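Local atomic coordinates of chitinase (PDB entry 5GZT), a protein that probably hydrolyses internal beta-1,4 linkages between N-acetylglucosamine units in chitin and chitodextrins, as a multidomain enzyme with two glycoside hydrolase family 18 domains. Residues S179-S191 and L197-N209. Numbering follows the deposited sequence.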
ATOM      1  N   SER B 179      27.098 -13.372 -38.790  1.00123.88           N
ATOM      2  CA  SER B 179      26.077 -12.715 -37.941  1.00121.14           C
ATOM      3  C   SER B 179      24.913 -12.195 -38.807  1.00117.46           C
ATOM      4  O   SER B 179      24.980 -12.238 -40.036  1.00120.83           O
ATOM      5  CB  SER B 179      26.692 -11.546 -37.141  1.00117.93           C
ATOM      6  OG  SER B 179      27.365 -11.995 -35.981  1.00119.61           O
ATOM      7  N   SER B 180      23.859 -11.697 -38.166  1.00109.66           N
ATOM      8  CA  SER B 180      22.668 -11.208 -38.878  1.00107.01           C
ATOM      9  C   SER B 180      21.495 -10.917 -37.968  1.00117.86           C
ATOM     10  O   SER B 180      20.810  -9.914 -38.157  1.00125.58           O
ATOM     11  CB  SER B 180      22.182 -12.216 -39.933  1.00102.77           C
ATOM     12  OG  SER B 180      22.674 -11.881 -41.210  1.00102.49           O
ATOM     13  N   ASN B 181      21.250 -11.814 -37.009  1.00122.86           N
ATOM     14  CA  ASN B 181      19.959 -11.899 -36.311  1.00124.55           C
ATOM     15  C   ASN B 181      19.576 -10.704 -35.438  1.00124.83           C
ATOM     16  O   ASN B 181      20.449 -10.089 -34.810  1.00115.28           O
ATOM     17  CB  ASN B 181      19.908 -13.158 -35.431  1.00124.49           C
ATOM     18  CG  ASN B 181      19.781 -14.433 -36.240  1.00124.59           C
ATOM     19  OD1 ASN B 181      19.080 -14.472 -37.252  1.00123.97           O
ATOM     20  ND2 ASN B 181      20.448 -15.492 -35.785  1.00124.40           N
ATOM     21  N   PRO B 182      18.257 -10.391 -35.381  1.00123.95           N
ATOM     22  CA  PRO B 182      17.772  -9.410 -34.402  1.00121.23           C
ATOM     23  C   PRO B 182      17.840  -9.955 -32.967  1.00112.83           C
ATOM     24  O   PRO B 182      17.155 -10.925 -32.628  1.00105.00           O
ATOM     25  CB  PRO B 182      16.325  -9.132 -34.843  1.00123.88           C
ATOM     26  CG  PRO B 182      15.924 -10.307 -35.663  1.00124.56           C
ATOM     27  CD  PRO B 182      17.175 -10.885 -36.260  1.00120.07           C
ATOM     28  N   VAL B 183      18.707  -9.339 -32.164  1.00111.03           N
ATOM     29  CA  VAL B 183      18.852  -9.623 -30.733  1.00102.85           C
ATOM     30  C   VAL B 183      18.286  -8.409 -29.989  1.00 98.00           C
ATOM     31  O   VAL B 183      18.565  -7.270 -30.388  1.00 91.69           O
ATOM     32  CB  VAL B 183      20.350  -9.854 -30.381  1.00100.69           C
ATOM     33  CG1 VAL B 183      20.621  -9.790 -28.875  1.00 97.91           C
ATOM     34  CG2 VAL B 183      20.827 -11.178 -30.964  1.00 96.33           C
ATOM     35  N   VAL B 184      17.484  -8.654 -28.940  1.00 92.86           N
ATOM     36  CA  VAL B 184      17.017  -7.598 -27.991  1.00 84.28           C
ATOM     37  C   VAL B 184      17.724  -7.719 -26.645  1.00 70.33           C
ATOM     38  O   VAL B 184      17.537  -8.723 -25.979  1.00 71.00           O
ATOM     39  CB  VAL B 184      15.490  -7.705 -27.700  1.00 83.84           C
ATOM     40  CG1 VAL B 184      15.072  -6.705 -26.607  1.00 79.75           C
ATOM     41  CG2 VAL B 184      14.673  -7.528 -28.985  1.00 81.59           C
ATOM     42  N   LYS B 185      18.509  -6.712 -26.254  1.00 71.73           N
ATOM     43  CA  LYS B 185      19.046  -6.574 -24.869  1.00 77.35           C
ATOM     44  C   LYS B 185      18.294  -5.532 -23.987  1.00 76.88           C
ATOM     45  O   LYS B 185      18.249  -4.341 -24.318  1.00 64.25           O
ATOM     46  CB  LYS B 185      20.509  -6.171 -24.895  1.00 82.13           C
ATOM     47  CG  LYS B 185      21.402  -7.124 -25.673  1.00 97.68           C
ATOM     48  CD  LYS B 185      22.881  -6.725 -25.603  1.00102.57           C
ATOM     49  CE  LYS B 185      23.454  -6.721 -24.190  1.00103.02           C
ATOM     50  NZ  LYS B 185      23.115  -7.961 -23.433  1.00110.91           N
ATOM     51  N   LEU B 186      17.761  -5.982 -22.845  1.00 73.50           N
ATOM     52  CA  LEU B 186      17.111  -5.099 -21.840  1.00 71.72           C
ATOM     53  C   LEU B 186      18.156  -4.254 -21.115  1.00 71.17           C
ATOM     54  O   LEU B 186      19.121  -4.809 -20.603  1.00 69.23           O
ATOM     55  CB  LEU B 186      16.333  -5.930 -20.800  1.00 67.34           C
ATOM     56  CG  LEU B 186      15.275  -6.906 -21.371  1.00 64.96           C
ATOM     57  CD1 LEU B 186      14.481  -7.678 -20.317  1.00 60.77           C
ATOM     58  CD2 LEU B 186      14.334  -6.199 -22.343  1.00 60.54           C
ATOM     59  N   ILE B 187      17.982  -2.929 -21.103  1.00 67.70           N
ATOM     60  CA  ILE B 187      18.885  -1.987 -20.381  1.00 70.09           C
ATOM     61  C   ILE B 187      18.385  -1.781 -18.908  1.00 75.50           C
ATOM     62  O   ILE B 187      19.206  -1.787 -17.951  1.00 67.79           O
ATOM     63  CB  ILE B 187      19.021  -0.624 -21.165  1.00 70.59           C
ATOM     64  CG1 ILE B 187      20.044  -0.724 -22.341  1.00 78.14           C
ATOM     65  CG2 ILE B 187      19.390   0.560 -20.262  1.00 61.41           C
ATOM     66  CD1 ILE B 187      21.507  -0.330 -22.034  1.00 75.63           C
ATOM     67  N   SER B 188      17.057  -1.602 -18.743  1.00 71.26           N
ATOM     68  CA  SER B 188      16.450  -1.076 -17.495  1.00 64.20           C
ATOM     69  C   SER B 188      14.979  -0.710 -17.650  1.00 62.98           C
ATOM     70  O   SER B 188      14.451  -0.602 -18.776  1.00 59.51           O
ATOM     71  CB  SER B 188      17.135   0.216 -17.047  1.00 61.35           C
ATOM     72  OG  SER B 188      16.695   1.288 -17.885  1.00 62.68           O
ATOM     73  N   THR B 189      14.351  -0.460 -16.491  1.00 57.94           N
ATOM     74  CA  THR B 189      12.955  -0.017 -16.379  1.00 54.65           C
ATOM     75  C   THR B 189      12.815   1.033 -15.272  1.00 53.89           C
ATOM     76  O   THR B 189      13.555   1.013 -14.286  1.00 47.91           O
ATOM     77  CB  THR B 189      12.037  -1.152 -15.897  1.00 55.47           C
ATOM     78  OG1 THR B 189      12.340  -1.397 -14.520  1.00 55.11           O
ATOM     79  CG2 THR B 189      12.250  -2.447 -16.715  1.00 57.33           C
ATOM     80  N   ALA B 190      11.790   1.868 -15.419  1.00 50.57           N
ATOM     81  CA  ALA B 190      11.502   2.940 -14.501  1.00 46.72           C
ATOM     82  C   ALA B 190      10.012   3.227 -14.458  1.00 46.58           C
ATOM     83  O   ALA B 190       9.251   2.925 -15.423  1.00 43.83           O
ATOM     84  CB  ALA B 190      12.269   4.197 -14.912  1.00 49.67           C
ATOM     85  N   SER B 191       9.587   3.834 -13.335  1.00 41.67           N
ATOM     86  CA  SER B 191       8.218   4.339 -13.169  1.00 38.37           C
ATOM     87  C   SER B 191       8.311   5.817 -12.811  1.00 36.53           C
ATOM     88  O   SER B 191       9.387   6.330 -12.555  1.00 39.52           O
ATOM     89  CB  SER B 191       7.488   3.546 -12.065  1.00 41.99           C
ATOM     90  OG  SER B 191       6.103   3.812 -12.102  1.00 43.05           O
ATOM     91  N   LEU B 197       4.983   3.206 -16.991  1.00 52.67           N
ATOM     92  CA  LEU B 197       6.024   2.239 -17.121  1.00 51.14           C
ATOM     93  C   LEU B 197       6.891   2.609 -18.350  1.00 54.85           C
ATOM     94  O   LEU B 197       6.362   2.896 -19.437  1.00 53.07           O
ATOM     95  CB  LEU B 197       5.386   0.872 -17.292  1.00 49.27           C
ATOM     96  CG  LEU B 197       6.313  -0.325 -17.266  1.00 53.38           C
ATOM     97  CD1 LEU B 197       7.306  -0.241 -16.144  1.00 57.24           C
ATOM     98  CD2 LEU B 197       5.529  -1.626 -17.157  1.00 55.05           C
ATOM     99  N   VAL B 198       8.206   2.652 -18.141  1.00 52.65           N
ATOM    100  CA  VAL B 198       9.145   3.029 -19.160  1.00 54.88           C
ATOM    101  C   VAL B 198      10.083   1.846 -19.299  1.00 61.45           C
ATOM    102  O   VAL B 198      10.712   1.451 -18.309  1.00 56.25           O
ATOM    103  CB  VAL B 198       9.902   4.329 -18.808  1.00 54.58           C
ATOM    104  CG1 VAL B 198      11.013   4.613 -19.815  1.00 52.69           C
ATOM    105  CG2 VAL B 198       8.937   5.509 -18.816  1.00 55.91           C
ATOM    106  N   LEU B 199      10.145   1.283 -20.521  1.00 62.88           N
ATOM    107  CA  LEU B 199      11.026   0.143 -20.843  1.00 60.89           C
ATOM    108  C   LEU B 199      12.092   0.548 -21.833  1.00 62.84           C
ATOM    109  O   LEU B 199      11.765   0.917 -22.965  1.00 62.37           O
ATOM    110  CB  LEU B 199      10.214  -0.976 -21.443  1.00 57.93           C
ATOM    111  CG  LEU B 199       9.259  -1.573 -20.441  1.00 65.45           C
ATOM    112  CD1 LEU B 199       8.207  -2.435 -21.120  1.00 69.27           C
ATOM    113  CD2 LEU B 199      10.046  -2.365 -19.402  1.00 68.12           C
ATOM    114  N   LYS B 200      13.350   0.494 -21.397  1.00 64.95           N
ATOM    115  CA  LYS B 200      14.486   0.745 -22.261  1.00 67.87           C
ATOM    116  C   LYS B 200      15.228  -0.534 -22.581  1.00 70.36           C
ATOM    117  O   LYS B 200      15.563  -1.321 -21.667  1.00 57.46           O
ATOM    118  CB  LYS B 200      15.483   1.716 -21.634  1.00 72.02           C
ATOM    119  CG  LYS B 200      14.999   3.157 -21.536  1.00 77.42           C
ATOM    120  CD  LYS B 200      16.148   4.152 -21.344  1.00 76.90           C
ATOM    121  CE  LYS B 200      17.030   3.755 -20.161  1.00 81.79           C
ATOM    122  NZ  LYS B 200      18.082   4.748 -19.800  1.00 84.55           N
ATOM    123  N   PHE B 201      15.510  -0.691 -23.884  1.00 67.07           N
ATOM    124  CA  PHE B 201      16.270  -1.823 -24.435  1.00 69.75           C
ATOM    125  C   PHE B 201      17.085  -1.413 -25.675  1.00 76.18           C
ATOM    126  O   PHE B 201      16.675  -0.521 -26.452  1.00 70.51           O
ATOM    127  CB  PHE B 201      15.346  -3.016 -24.758  1.00 60.52           C
ATOM    128  CG  PHE B 201      14.142  -2.681 -25.627  1.00 62.24           C
ATOM    129  CD1 PHE B 201      13.015  -2.059 -25.095  1.00 64.33           C
ATOM    130  CD2 PHE B 201      14.093  -3.059 -26.967  1.00 67.06           C
ATOM    131  CE1 PHE B 201      11.881  -1.786 -25.887  1.00 66.68           C
ATOM    132  CE2 PHE B 201      12.964  -2.786 -27.758  1.00 66.71           C
ATOM    133  CZ  PHE B 201      11.859  -2.141 -27.223  1.00 66.12           C
ATOM    134  N   ASN B 202      18.258  -2.041 -25.814  1.00 83.75           N
ATOM    135  CA  ASN B 202      19.067  -2.003 -27.055  1.00 83.07           C
ATOM    136  C   ASN B 202      18.561  -3.092 -28.015  1.00 85.29           C
ATOM    137  O   ASN B 202      18.607  -4.281 -27.671  1.00 76.68           O
ATOM    138  CB  ASN B 202      20.568  -2.199 -26.765  1.00 80.58           C
ATOM    139  CG  ASN B 202      21.217  -0.966 -26.116  1.00 83.53           C
ATOM    140  OD1 ASN B 202      21.009   0.188 -26.545  1.00 86.52           O
ATOM    141  ND2 ASN B 202      22.041  -1.208 -25.100  1.00 82.30           N
ATOM    142  N   ALA B 203      18.048  -2.675 -29.186  1.00 91.68           N
ATOM    143  CA  ALA B 203      17.554  -3.599 -30.232  1.00 99.88           C
ATOM    144  C   ALA B 203      18.511  -3.617 -31.430  1.00106.47           C
ATOM    145  O   ALA B 203      18.444  -2.756 -32.315  1.00118.02           O
ATOM    146  CB  ALA B 203      16.136  -3.236 -30.681  1.00 96.31           C
ATOM    147  N   TYR B 204      19.403  -4.605 -31.438  1.00106.64           N
ATOM    148  CA  TYR B 204      20.263  -4.865 -32.584  1.00 95.77           C
ATOM    149  C   TYR B 204      19.378  -5.407 -33.718  1.00 95.60           C
ATOM    150  O   TYR B 204      18.386  -6.128 -33.478  1.00 85.77           O
ATOM    151  CB  TYR B 204      21.390  -5.837 -32.227  1.00 98.51           C
ATOM    152  CG  TYR B 204      22.206  -5.442 -30.995  1.00109.24           C
ATOM    153  CD1 TYR B 204      22.674  -4.127 -30.820  1.00106.60           C
ATOM    154  CD2 TYR B 204      22.513  -6.389 -30.007  1.00111.22           C
ATOM    155  CE1 TYR B 204      23.415  -3.773 -29.705  1.00104.68           C
ATOM    156  CE2 TYR B 204      23.249  -6.040 -28.892  1.00111.73           C
ATOM    157  CZ  TYR B 204      23.698  -4.735 -28.747  1.00109.18           C
ATOM    158  OH  TYR B 204      24.434  -4.391 -27.646  1.00114.05           O
ATOM    159  N   GLY B 205      19.717  -5.015 -34.946  1.00 92.47           N
ATOM    160  CA  GLY B 205      18.892  -5.314 -36.115  1.00 92.94           C
ATOM    161  C   GLY B 205      17.555  -4.601 -36.076  1.00 84.59           C
ATOM    162  O   GLY B 205      16.510  -5.195 -36.398  1.00 79.34           O
ATOM    163  N   TRP B 206      17.586  -3.331 -35.669  1.00 83.23           N
ATOM    164  CA  TRP B 206      16.375  -2.533 -35.613  1.00 88.43           C
ATOM    165  C   TRP B 206      15.782  -2.514 -37.018  1.00 89.39           C
ATOM    166  O   TRP B 206      16.380  -1.927 -37.921  1.00 81.27           O
ATOM    167  CB  TRP B 206      16.642  -1.088 -35.117  1.00 88.70           C
ATOM    168  CG  TRP B 206      15.365  -0.255 -35.061  1.00 85.90           C
ATOM    169  CD1 TRP B 206      15.102   0.919 -35.726  1.00 81.26           C
ATOM    170  CD2 TRP B 206      14.170  -0.583 -34.342  1.00 85.49           C
ATOM    171  NE1 TRP B 206      13.822   1.341 -35.452  1.00 80.49           N
ATOM    172  CE2 TRP B 206      13.235   0.446 -34.596  1.00 85.98           C
ATOM    173  CE3 TRP B 206      13.805  -1.639 -33.490  1.00 84.09           C
ATOM    174  CZ2 TRP B 206      11.955   0.446 -34.031  1.00 88.93           C
ATOM    175  CZ3 TRP B 206      12.533  -1.641 -32.933  1.00 86.03           C
ATOM    176  CH2 TRP B 206      11.620  -0.602 -33.205  1.00 81.25           C
ATOM    177  N   ASP B 207      14.652  -3.198 -37.215  1.00 87.12           N
ATOM    178  CA  ASP B 207      13.946  -3.133 -38.495  1.00 83.93           C
ATOM    179  C   ASP B 207      12.577  -2.522 -38.277  1.00 85.31           C
ATOM    180  O   ASP B 207      11.550  -3.032 -38.772  1.00 78.91           O
ATOM    181  CB  ASP B 207      13.887  -4.518 -39.176  1.00 91.58           C
ATOM    182  CG  ASP B 207      13.310  -4.486 -40.630  1.00 85.54           C
ATOM    183  OD1 ASP B 207      13.456  -3.462 -41.344  1.00 64.17           O
ATOM    184  OD2 ASP B 207      12.694  -5.504 -41.040  1.00 89.28           O
ATOM    185  N   ASN B 208      12.569  -1.406 -37.541  1.00 81.19           N
ATOM    186  CA  ASN B 208      11.382  -0.598 -37.430  1.00 76.91           C
ATOM    187  C   ASN B 208      10.145  -1.459 -37.054  1.00 79.15           C
ATOM    188  O   ASN B 208       9.040  -1.296 -37.607  1.00 70.75           O
ATOM    189  CB  ASN B 208      11.186   0.131 -38.761  1.00 80.60           C
ATOM    190  CG  ASN B 208      10.292   1.337 -38.637  1.00 80.69           C
ATOM    191  OD1 ASN B 208       9.113   1.280 -39.004  1.00 77.28           O
ATOM    192  ND2 ASN B 208      10.836   2.435 -38.099  1.00 79.34           N
ATOM    193  N   ASN B 209      10.360  -2.407 -36.140  1.00 74.87           N
ATOM    194  CA  ASN B 209       9.267  -3.184 -35.574  1.00 74.75           C
ATOM    195  C   ASN B 209       9.725  -3.853 -34.283  1.00 79.58           C
ATOM    196  O   ASN B 209      10.932  -4.168 -34.080  1.00 76.07           O
ATOM    197  CB  ASN B 209       8.716  -4.239 -36.541  1.00 69.28           C
ATOM    198  CG  ASN B 209       9.416  -5.581 -36.395  1.00 73.33           C
ATOM    199  OD1 ASN B 209      10.646  -5.667 -36.475  1.00 83.03           O
ATOM    200  ND2 ASN B 209       8.644  -6.627 -36.147  1.00 75.50           N
TER
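Val183 sets its CG1 at the edge of the Tyr204 ring, near the ring plane, at the open end of an antiparallel beta hairpin that illustrates how a classic bulge is absorbed. Val184 follows with CG1 3.8 Å from CD2 of Phe201. Lys185 pairs with Asn202 through two backbone bonds, while its aliphatic chain passes Tyr204, CD lying 3.4 Å from CE2. The register then slips: Ile187 N and Ser188 N both donate to Lys200 O, at 3.0 and 3.3 Å, approaching from the same face of its carbonyl plane. The bulge turns Ile187 toward the partner strand. With CG1 of Ile187 anti to the carbonyl carbon (chi1 -81°), Ile187 CD1 reaches within 3.2 Å of Asn202 ND2; an alanine in place of Asn202 would probably leave the end of Ile187 without this neighbour and freer to turn. Ser188 OG meets Lys200 CE, and beyond it Thr189 CG2 lies tightly alongside Leu199 CD2, 3.5 Å away. Ala190 and Val198 exchange backbone bonds in both directions. Strand 184-191 is an edge strand of a four-stranded antiparallel sheet, in which strand 197-203 also bonds to strand 239-243; Val184 and Leu186 pack against strands 251-261 and 264-284, the latter continuing toward the first catalytic barrel.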